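Local coordinates for enoyl-CoA hydratase (Thermus thermophilus, PDB 1WZ8), which probably catalyses the reversible hydration of enoyl-CoA thioesters as a hexameric member of the crotonase family, at the interface of chains A and B. Sequence-based numbering; all coordinates share one arbitrary frame. Chains: chain A/B, enoyl-CoA hydratase.

The interface of chains A and B. Residues chain A 83, 87, 91; chain B 212, 215-216.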
# COMPACT_ATOMS: atom_id res chain seq x y z
N HIS A 83 -27.74 10.24 -16.41
CA HIS A 83 -26.60 9.38 -16.19
C HIS A 83 -25.36 10.03 -16.78
O HIS A 83 -24.29 10.00 -16.20
CB HIS A 83 -26.87 8.05 -16.89
CG HIS A 83 -25.63 7.20 -16.85
ND1 HIS A 83 -25.41 6.25 -15.90
CD2 HIS A 83 -24.53 7.22 -17.72
CE1 HIS A 83 -24.21 5.71 -16.20
NE2 HIS A 83 -23.66 6.27 -17.29
N LEU A 87 -21.96 11.08 -14.54
CA LEU A 87 -20.59 10.62 -14.76
C LEU A 87 -19.64 11.71 -15.23
O LEU A 87 -18.44 11.63 -14.98
CB LEU A 87 -20.58 9.44 -15.74
CG LEU A 87 -20.83 8.07 -15.09
CD1 LEU A 87 -19.67 7.75 -14.15
CD2 LEU A 87 -22.16 8.05 -14.33
N TRP A 91 -15.98 12.66 -12.95
CA TRP A 91 -14.60 12.95 -13.30
C TRP A 91 -14.19 14.38 -12.97
O TRP A 91 -13.02 14.64 -12.68
CB TRP A 91 -14.36 12.62 -14.78
CG TRP A 91 -14.51 11.15 -15.02
CD1 TRP A 91 -15.53 10.52 -15.67
CD2 TRP A 91 -13.65 10.11 -14.53
NE1 TRP A 91 -15.36 9.15 -15.62
CE2 TRP A 91 -14.21 8.88 -14.93
CE3 TRP A 91 -12.45 10.11 -13.79
CZ2 TRP A 91 -13.61 7.65 -14.61
CZ3 TRP A 91 -11.86 8.89 -13.48
CH2 TRP A 91 -12.45 7.68 -13.89
N GLU B 212 -17.82 3.78 -22.14
CA GLU B 212 -17.80 4.09 -20.71
C GLU B 212 -17.29 2.89 -19.94
O GLU B 212 -16.40 3.01 -19.08
CB GLU B 212 -19.20 4.45 -20.20
CG GLU B 212 -19.22 4.82 -18.72
CD GLU B 212 -20.61 5.15 -18.21
OE1 GLU B 212 -21.28 6.00 -18.83
OE2 GLU B 212 -21.03 4.57 -17.18
N HIS B 215 -13.57 2.51 -20.46
CA HIS B 215 -12.84 3.54 -19.72
C HIS B 215 -12.76 3.15 -18.24
O HIS B 215 -11.68 3.18 -17.65
CB HIS B 215 -13.55 4.89 -19.90
CG HIS B 215 -13.02 5.99 -19.03
ND1 HIS B 215 -11.70 6.04 -18.62
CD2 HIS B 215 -13.62 7.09 -18.53
CE1 HIS B 215 -11.52 7.13 -17.89
NE2 HIS B 215 -12.66 7.78 -17.82
N HIS B 216 -13.89 2.78 -17.65
CA HIS B 216 -13.90 2.42 -16.25
C HIS B 216 -13.10 1.15 -15.94
O HIS B 216 -12.39 1.09 -14.94
CB HIS B 216 -15.35 2.27 -15.76
CG HIS B 216 -16.10 3.57 -15.74
ND1 HIS B 216 -17.45 3.65 -15.48
CD2 HIS B 216 -15.69 4.84 -15.94
CE1 HIS B 216 -17.84 4.91 -15.53
NE2 HIS B 216 -16.79 5.66 -15.81
O HOH W 1 -17.18 8.14 -17.62
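A:Trp91 meets two consecutive histidines of chain B with different parts of its indole. From CB, with CG anti to the carbonyl carbon (chi1 -65°), the side chain reaches toward B:His215 tip to tip. In the five-membered ring NE1, the indole N-H, hydrogen-bonds water 1 at 2.9 Å and lies near NE2 of B:His215. Farther out, CE2 and CZ2 lie beneath NE2 of B:His215, an imidazole nitrogen that stands over one face of the indole toward its rim, 3.3 Å from CZ2. CH2, at the end of the six-membered ring, still lies within contact of NE2 and CE1 of the same imidazole. CZ2 also faces CD2 of B:His216 at 3.7 Å, this time in the indole plane, so the two histidines address the tryptophan at a face and at an edge. The same water also hydrogen-bonds NE2 of B:His216, at 3.1 Å, and so bridges the two rings.

One turn back, the methyl CD1 of A:Leu87 packs on CE1 of B:His216, while its other methyl, CD2, lies over one face of the A:His83 ring toward its rim, where it may help to limit that ring's rotation. A:His83 and B:Glu212 meet tip to tip. B:Glu212 runs extended from CB through CG to CD, with CG anti to the backbone N (chi1 -179°), and presents its carboxylate nearly coplanar with the imidazole. NE2 of A:His83 donates to the syn lone pair of OE1 at 2.9 Å, an almost straight bond lying in the ring plane; a weak second bond goes to OE2. The carboxylate would favour a protonated imidazole, although no charge is seen.

All three chain A residues line one side of helix 83-102, and their partners belong to helix 211-226 of chain B. This helix-to-helix patch recurs with the chains exchanged across a two-fold axis, as part of a subunit interface within the hexamer.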